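Side-chain contacts in thermophilic dibenzothiophene desulfurization enzyme C (Paenibacillus sp. A11-2, PDB 5XDC), which probably catalyses the FMNH2- and oxygen-dependent oxidation of dibenzothiophene to its 5-oxide and on to the 5,5-dioxide, as a flavin monooxygenase of the DszC family: residues B[68-71]-B[72-76]; B[82-85]-B[86-89]; B[89-92]-B[93-97]; B[251-254]-B[255-259]. All blocks are in the same frame, centred on the assembly; numbering follows the deposited sequence.

Contact 1. Residues B[68-71]-B[72-76]; sequences ESWP and TVYEA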
# COMPACT_ATOMS: atom_id res chain seq x y z
N GLU B 68 19.57 33.91 11.27
CA GLU B 68 18.62 32.86 11.61
C GLU B 68 19.23 31.48 11.36
O GLU B 68 20.38 31.34 10.94
CB GLU B 68 17.32 33.06 10.84
CG GLU B 68 16.28 33.80 11.62
CD GLU B 68 15.63 32.94 12.70
OE1 GLU B 68 16.03 31.75 12.89
OE2 GLU B 68 14.72 33.45 13.36
N SER B 69 18.44 30.44 11.61
CA SER B 69 18.91 29.07 11.61
C SER B 69 18.24 28.27 10.49
O SER B 69 17.21 28.66 9.94
CB SER B 69 18.60 28.40 12.94
OG SER B 69 17.18 28.28 13.07
N TRP B 70 18.84 27.12 10.20
CA TRP B 70 18.25 26.21 9.21
C TRP B 70 16.85 25.76 9.59
O TRP B 70 15.98 25.73 8.69
CB TRP B 70 19.20 25.03 9.00
CG TRP B 70 20.29 25.32 8.03
CD1 TRP B 70 21.62 25.50 8.30
CD2 TRP B 70 20.15 25.45 6.61
NE1 TRP B 70 22.31 25.73 7.14
CE2 TRP B 70 21.43 25.72 6.09
CE3 TRP B 70 19.07 25.38 5.73
CZ2 TRP B 70 21.67 25.89 4.73
CZ3 TRP B 70 19.30 25.56 4.38
CH2 TRP B 70 20.58 25.83 3.89
N PRO B 71 16.53 25.42 10.85
CA PRO B 71 15.12 25.14 11.18
C PRO B 71 14.14 26.21 10.70
O PRO B 71 13.08 25.88 10.16
CB PRO B 71 15.16 25.01 12.71
CG PRO B 71 16.50 24.41 12.97
CD PRO B 71 17.43 25.07 11.96
N THR B 72 14.47 27.49 10.89
CA THR B 72 13.62 28.57 10.40
C THR B 72 13.53 28.57 8.88
O THR B 72 12.44 28.74 8.31
CB THR B 72 14.15 29.91 10.91
OG1 THR B 72 14.09 29.90 12.35
CG2 THR B 72 13.33 31.06 10.38
N VAL B 73 14.67 28.43 8.20
CA VAL B 73 14.68 28.37 6.74
C VAL B 73 13.78 27.24 6.25
O VAL B 73 12.94 27.44 5.37
CB VAL B 73 16.13 28.19 6.24
CG1 VAL B 73 16.14 27.95 4.74
CG2 VAL B 73 16.99 29.41 6.60
N TYR B 74 13.97 26.04 6.78
CA TYR B 74 13.19 24.90 6.33
C TYR B 74 11.69 25.12 6.54
O TYR B 74 10.87 24.78 5.67
CB TYR B 74 13.66 23.63 7.03
CG TYR B 74 14.98 23.08 6.54
CD1 TYR B 74 15.14 22.69 5.21
CD2 TYR B 74 16.07 22.93 7.39
CE1 TYR B 74 16.34 22.18 4.74
CE2 TYR B 74 17.27 22.40 6.94
CZ TYR B 74 17.40 22.03 5.61
OH TYR B 74 18.59 21.52 5.17
N GLU B 75 11.30 25.66 7.70
CA GLU B 75 9.88 25.91 7.95
C GLU B 75 9.33 26.93 6.97
O GLU B 75 8.21 26.78 6.47
CB GLU B 75 9.69 26.36 9.40
CG GLU B 75 8.23 26.59 9.78
CD GLU B 75 7.99 26.75 11.28
OE1 GLU B 75 6.84 27.04 11.66
OE2 GLU B 75 8.94 26.58 12.09
N ALA B 76 10.12 27.96 6.66
CA ALA B 76 9.69 28.98 5.71
C ALA B 76 9.56 28.39 4.31
O ALA B 76 8.63 28.74 3.57
CB ALA B 76 10.67 30.15 5.70
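Thr72 donates a hydrogen bond from its hydroxyl to Glu68, tying the first turn of helix 70-83 to the residues that lead into it. The donor OG1 lies 2.7 Å from OE1 of Glu68 and comes from above the carboxylate plane, 56° out of it. The same OE1 also accepts the backbone N of Ser69 at 3.0 Å, this time through its anti lone pair, so two donors grip one oxygen. A bend at chi2 (-74°) folds the Glu68 chain back toward its own backbone and the start of the helix. Ser69 holds the N-cap position, and its carbonyl O receives N of Val73. With an alanine at Glu68, the Thr72 hydroxyl and the Ser69 N-H would probably both lose their shared acceptor. This entry into the helix belongs to the N-terminal helical part of an acyl-CoA dehydrogenase-like fold. On another side of the same turn, Trp70 lays CE3 over one face of the Tyr74 ring, 3.7 Å from Tyr74 CE2; the pair is oblique, planes inclined by 34°, with the centroid of the Trp70 six-membered ring 5.2 Å from that of Tyr74. CZ3 of Trp70 also meets CG1 of Val73 at 4.0 Å, the two side chains running side by side. Farther out, Trp324 packs edge-to-face with Trp70, while Tyr74 stacks on His257 and bonds through OH to the carbonyl O of Ile250.

Contact 2. Residues B[82-85]-B[86-89]; sequences SADA and SLGH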
# COMPACT_ATOMS: atom_id res chain seq x y z
N SER B 82 3.73 25.40 0.29
CA SER B 82 2.34 25.01 0.46
C SER B 82 1.40 25.94 -0.30
O SER B 82 0.29 25.52 -0.64
CB SER B 82 1.97 24.98 1.94
OG SER B 82 1.79 26.29 2.48
N ALA B 83 1.82 27.18 -0.55
CA ALA B 83 1.05 28.16 -1.30
C ALA B 83 1.36 28.12 -2.78
O ALA B 83 0.44 28.23 -3.61
CB ALA B 83 1.33 29.57 -0.77
N ASP B 84 2.64 28.00 -3.13
CA ASP B 84 3.08 28.06 -4.51
C ASP B 84 4.36 27.24 -4.58
O ASP B 84 5.39 27.66 -4.05
CB ASP B 84 3.32 29.51 -4.95
CG ASP B 84 3.75 29.64 -6.39
OD1 ASP B 84 4.55 28.80 -6.85
OD2 ASP B 84 3.29 30.60 -7.06
N ALA B 85 4.28 26.05 -5.19
CA ALA B 85 5.41 25.14 -5.16
C ALA B 85 6.59 25.68 -5.94
O ALA B 85 7.74 25.38 -5.59
CB ALA B 85 5.00 23.76 -5.69
N SER B 86 6.35 26.43 -7.02
CA SER B 86 7.46 27.01 -7.77
C SER B 86 8.19 28.05 -6.95
O SER B 86 9.43 28.09 -6.94
CB SER B 86 6.95 27.64 -9.07
OG SER B 86 6.54 26.66 -10.01
N LEU B 87 7.45 28.91 -6.27
CA LEU B 87 8.10 29.91 -5.43
C LEU B 87 8.79 29.26 -4.23
O LEU B 87 9.89 29.67 -3.86
CB LEU B 87 7.09 30.96 -4.98
CG LEU B 87 6.69 31.95 -6.09
CD1 LEU B 87 5.47 32.78 -5.70
CD2 LEU B 87 7.87 32.86 -6.42
N GLY B 88 8.19 28.22 -3.64
CA GLY B 88 8.90 27.48 -2.62
C GLY B 88 10.20 26.87 -3.13
O GLY B 88 11.24 26.92 -2.47
N HIS B 89 10.14 26.27 -4.33
CA HIS B 89 11.33 25.72 -4.97
C HIS B 89 12.38 26.80 -5.21
O HIS B 89 13.56 26.62 -4.88
CB HIS B 89 10.87 25.04 -6.27
CG HIS B 89 11.96 24.68 -7.22
ND1 HIS B 89 12.06 23.42 -7.75
CD2 HIS B 89 12.93 25.42 -7.81
CE1 HIS B 89 13.08 23.38 -8.60
NE2 HIS B 89 13.62 24.58 -8.65
O HOH W 1 3.87 26.72 -9.49
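Asp84 reaches from the N-cap position over the first turn of helix 85-104, and its side chain can be followed atom by atom against Leu87. Asp84 CB lies 4.0 Å from both CB and CD1 of Leu87. Next, Asp84 CG rests 3.6 Å from Leu87 CD1, so the carboxylate carbon is backed by the leucine methyl. At the tip the two oxygens divide their work. Asp84 OD1 takes N of Leu87 at 3.0 Å in a nearly straight capping bond (168° at the hydrogen), although the donor stands 56° out of the carboxylate plane. Asp84 OD2 passes 3.4 Å from Leu87 CD1 and forms a salt bridge with Arg35, a charged partner that is likely to keep the buried carboxylate ionised. CG stands anti to the backbone N (chi1 -178°), which carries OD1 forward to the N-H of Leu87. A water lies 2.7 Å from OG of Ser86 and makes a weak bond to Asp84 OD1; Ser86 OG also bonds to Gln209 N. Behind the cap, the carbonyl O of Asp84 accepts N of Gly88. The junction thus joins helix 70-83 to helix 85-104, with Val32 and Phe28 of helix 16-38 against Asp84 and Leu87, and Ile262 of helix 247-276 against Ala85.

Contact 3. Residues B[89-92]-B[93-97]; sequences HLFG and YHFSN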
# COMPACT_ATOMS: atom_id res chain seq x y z
N HIS B 89 10.14 26.27 -4.33
CA HIS B 89 11.33 25.72 -4.97
C HIS B 89 12.38 26.80 -5.21
O HIS B 89 13.56 26.62 -4.88
CB HIS B 89 10.87 25.04 -6.27
CG HIS B 89 11.96 24.68 -7.22
ND1 HIS B 89 12.06 23.42 -7.75
CD2 HIS B 89 12.93 25.42 -7.81
CE1 HIS B 89 13.08 23.38 -8.60
NE2 HIS B 89 13.62 24.58 -8.65
N LEU B 90 11.98 27.93 -5.78
CA LEU B 90 12.94 28.99 -6.06
C LEU B 90 13.59 29.47 -4.77
O LEU B 90 14.82 29.62 -4.69
CB LEU B 90 12.27 30.16 -6.79
CG LEU B 90 11.83 29.92 -8.23
CD1 LEU B 90 10.94 31.05 -8.69
CD2 LEU B 90 13.05 29.76 -9.11
N PHE B 91 12.77 29.72 -3.76
CA PHE B 91 13.24 30.15 -2.45
C PHE B 91 14.16 29.09 -1.83
O PHE B 91 15.28 29.40 -1.40
CB PHE B 91 12.00 30.44 -1.61
CG PHE B 91 12.26 30.98 -0.23
CD1 PHE B 91 12.63 32.30 -0.03
CD2 PHE B 91 12.07 30.17 0.88
CE1 PHE B 91 12.84 32.79 1.23
CE2 PHE B 91 12.28 30.67 2.17
CZ PHE B 91 12.65 31.99 2.34
N GLY B 92 13.73 27.83 -1.84
CA GLY B 92 14.57 26.77 -1.29
C GLY B 92 15.90 26.62 -2.01
O GLY B 92 16.96 26.47 -1.37
N TYR B 93 15.88 26.66 -3.35
CA TYR B 93 17.11 26.49 -4.12
C TYR B 93 18.07 27.64 -3.87
O TYR B 93 19.29 27.44 -3.92
CB TYR B 93 16.80 26.41 -5.61
CG TYR B 93 16.63 25.03 -6.16
CD1 TYR B 93 15.44 24.34 -5.98
CD2 TYR B 93 17.64 24.44 -6.89
CE1 TYR B 93 15.26 23.06 -6.51
CE2 TYR B 93 17.47 23.16 -7.44
CZ TYR B 93 16.28 22.48 -7.24
OH TYR B 93 16.08 21.20 -7.75
N HIS B 94 17.55 28.83 -3.64
CA HIS B 94 18.40 29.95 -3.24
C HIS B 94 19.26 29.56 -2.04
O HIS B 94 20.46 29.82 -2.02
CB HIS B 94 17.54 31.16 -2.94
CG HIS B 94 18.24 32.24 -2.17
ND1 HIS B 94 18.94 33.26 -2.78
CD2 HIS B 94 18.32 32.47 -0.84
CE1 HIS B 94 19.44 34.06 -1.85
NE2 HIS B 94 19.08 33.60 -0.67
N PHE B 95 18.66 28.91 -1.04
CA PHE B 95 19.45 28.50 0.13
C PHE B 95 20.37 27.32 -0.16
O PHE B 95 21.43 27.20 0.47
CB PHE B 95 18.52 28.22 1.31
CG PHE B 95 17.85 29.46 1.81
CD1 PHE B 95 18.57 30.42 2.50
CD2 PHE B 95 16.54 29.73 1.49
CE1 PHE B 95 17.95 31.58 2.92
CE2 PHE B 95 15.92 30.88 1.90
CZ PHE B 95 16.64 31.82 2.62
N SER B 96 20.01 26.43 -1.09
CA SER B 96 20.97 25.42 -1.53
C SER B 96 22.18 26.08 -2.17
O SER B 96 23.33 25.73 -1.86
CB SER B 96 20.32 24.45 -2.52
OG SER B 96 21.29 23.59 -3.10
N ASN B 97 21.95 27.07 -3.03
CA ASN B 97 23.04 27.80 -3.66
C ASN B 97 23.86 28.54 -2.62
O ASN B 97 25.10 28.49 -2.63
CB ASN B 97 22.50 28.78 -4.70
CG ASN B 97 21.73 28.08 -5.83
OD1 ASN B 97 22.01 26.94 -6.17
ND2 ASN B 97 20.77 28.78 -6.41
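His89 and Tyr93, one turn apart on helix 85-104, form an offset stack within the all-helical N-terminal region of this acyl-CoA dehydrogenase-like fold. This is the tight side: the ring centroids are 4.0 Å apart, the planes differ by 18°, and CE1 of Tyr93 lies over the rim of the imidazole, 3.0 Å from His89 CE1. His89 has CG anti to its own N (chi1 167°), which brings the imidazole alongside the tyrosine. The stack belongs to the active site, since His89 touches the bound indole and Tyr93 is an FMN-binding residue; Tyr93 OH is bonded to Glu130 and His385. A serine in place of His89 would probably leave the face of Tyr93 without its stacked partner and open a gap beside the indole. The looser side is also buried and carries Phe91 and Phe95, packed near Ala76 and Val73 of helix 70-83. These rings meet edge-to-face, with planes at 79° and centroids 5.0 Å apart. Under them, N of Phe95 divides itself between two weak bonds, to the carbonyl O of Phe91 and that of Gly92. The edge atom nearest the Phe91 face, off its centre, is CE2 of Phe95, 3.5 Å from Phe91 CZ.

Contact 4. Residues B[251-254]-B[255-259]; sequences TQLI and FTHLY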
# COMPACT_ATOMS: atom_id res chain seq x y z
N THR B 251 20.63 20.09 1.00
CA THR B 251 19.81 20.32 -0.18
C THR B 251 18.71 19.28 -0.30
O THR B 251 17.58 19.60 -0.67
CB THR B 251 20.71 20.34 -1.42
OG1 THR B 251 21.63 21.44 -1.32
CG2 THR B 251 19.90 20.48 -2.72
N GLN B 252 19.03 18.03 0.00
CA GLN B 252 18.02 16.98 -0.04
C GLN B 252 16.95 17.20 1.02
O GLN B 252 15.79 16.85 0.80
CB GLN B 252 18.71 15.62 0.10
CG GLN B 252 19.53 15.25 -1.10
CD GLN B 252 18.67 14.73 -2.25
OE1 GLN B 252 17.70 14.03 -2.02
NE2 GLN B 252 19.03 15.08 -3.47
N LEU B 253 17.29 17.84 2.14
CA LEU B 253 16.26 18.20 3.11
C LEU B 253 15.46 19.43 2.69
O LEU B 253 14.29 19.55 3.07
CB LEU B 253 16.88 18.41 4.50
CG LEU B 253 15.89 18.42 5.66
CD1 LEU B 253 15.21 17.10 5.82
CD2 LEU B 253 16.61 18.77 6.96
N ILE B 254 16.04 20.33 1.89
CA ILE B 254 15.24 21.37 1.24
C ILE B 254 14.15 20.74 0.39
O ILE B 254 12.98 21.11 0.49
CB ILE B 254 16.14 22.31 0.40
CG1 ILE B 254 17.00 23.17 1.32
CG2 ILE B 254 15.30 23.19 -0.50
CD1 ILE B 254 18.12 23.92 0.58
N PHE B 255 14.52 19.77 -0.45
CA PHE B 255 13.53 19.10 -1.29
C PHE B 255 12.46 18.45 -0.43
O PHE B 255 11.26 18.52 -0.75
CB PHE B 255 14.21 18.04 -2.16
CG PHE B 255 15.28 18.58 -3.09
CD1 PHE B 255 15.31 19.91 -3.45
CD2 PHE B 255 16.24 17.72 -3.63
CE1 PHE B 255 16.29 20.39 -4.32
CE2 PHE B 255 17.22 18.20 -4.50
CZ PHE B 255 17.23 19.54 -4.84
N THR B 256 12.87 17.80 0.66
CA THR B 256 11.93 17.16 1.57
C THR B 256 10.87 18.14 2.05
O THR B 256 9.68 17.81 2.10
CB THR B 256 12.68 16.56 2.76
OG1 THR B 256 13.60 15.58 2.30
CG2 THR B 256 11.74 15.90 3.75
N HIS B 257 11.28 19.35 2.41
CA HIS B 257 10.33 20.35 2.87
C HIS B 257 9.46 20.91 1.74
O HIS B 257 8.34 21.36 2.00
CB HIS B 257 11.10 21.45 3.59
CG HIS B 257 11.51 21.06 4.97
ND1 HIS B 257 12.64 20.31 5.23
CD2 HIS B 257 10.91 21.26 6.17
CE1 HIS B 257 12.72 20.08 6.53
NE2 HIS B 257 11.68 20.64 7.13
N LEU B 258 9.93 20.91 0.49
CA LEU B 258 9.03 21.20 -0.62
C LEU B 258 7.90 20.19 -0.66
O LEU B 258 6.73 20.56 -0.81
CB LEU B 258 9.79 21.16 -1.95
CG LEU B 258 10.90 22.20 -2.17
CD1 LEU B 258 11.50 22.01 -3.54
CD2 LEU B 258 10.34 23.61 -2.01
N TYR B 259 8.24 18.90 -0.49
CA TYR B 259 7.23 17.85 -0.58
C TYR B 259 6.28 17.90 0.60
O TYR B 259 5.06 17.76 0.42
CB TYR B 259 7.91 16.48 -0.69
CG TYR B 259 8.96 16.40 -1.78
CD1 TYR B 259 8.93 17.25 -2.88
CD2 TYR B 259 9.98 15.49 -1.69
CE1 TYR B 259 9.92 17.20 -3.83
CE2 TYR B 259 10.98 15.44 -2.65
CZ TYR B 259 10.94 16.31 -3.71
OH TYR B 259 11.95 16.24 -4.64
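The Phe255 ring lies against the turn that precedes it, with the carbonyl O of Thr251 over one face, toward the rim and 3.5 Å from Phe255 CG. The methyl CG2 of Thr251 runs alongside the phenylalanine and reaches Phe255 CZ, also at 3.5 Å. At the edge, near the ring plane, comes NE2 of Gln252, 3.8 Å from Phe255 CE2, its amide turned 82° to the ring; a bend at chi2 (-79°) swings that amide round to the aromatic edge. The amide itself is held from outside, OE1 by Lys345 and NE2 by Asp389. The imidazole of His257 presents its edge instead. His257 ND1 donates to the carbonyl O of Leu253 at 2.8 Å, in a bond that is nearly straight (170°) and lies in the ring plane, which sets the rotation of the ring. N of His257 reaches the same oxygen from the opposite face of its carbonyl plane, so the acceptor is gripped twice. CG of Leu253 sits off the same edge of the His257 ring, 3.7 Å from its CE1. Thr256 repeats the scheme one residue earlier: Thr256 OG1 donates to the carbonyl O of Gln252 at 2.9 Å, while its own N comes to that oxygen from the other face. Such side-chain bonds back to the carbonyl four residues before satisfy buried polar groups inside a long helix. Here the helix is 247-276, in the C-terminal helical region of the acyl-CoA dehydrogenase-like fold, and Phe255 meets His385 and His388 of the indole pocket and Tyr93 of the FMN site.

Along the chain contacts 1, 2 and 4 follow in series, contact 3 begins on the residue where contact 2 ends, none is nested in another, and each closes a single local turn. Contact 1 opens helix 70-83; contact 2 makes the corner into helix 85-104, and contact 3 continues that helix from the shared His89. Contact 4 follows much later, within helix 247-276, and brings a second family region against the first. In space, contact 1 packs on contact 3 where Val73 CG1 meets Phe95 CG, and Tyr74 lies on the Leu253-Ile254 backbone of contact 4. Leu258 presses on Gly88 and His89, while Ser96 and Thr251 join contacts 3 and 4 through their hydroxyls.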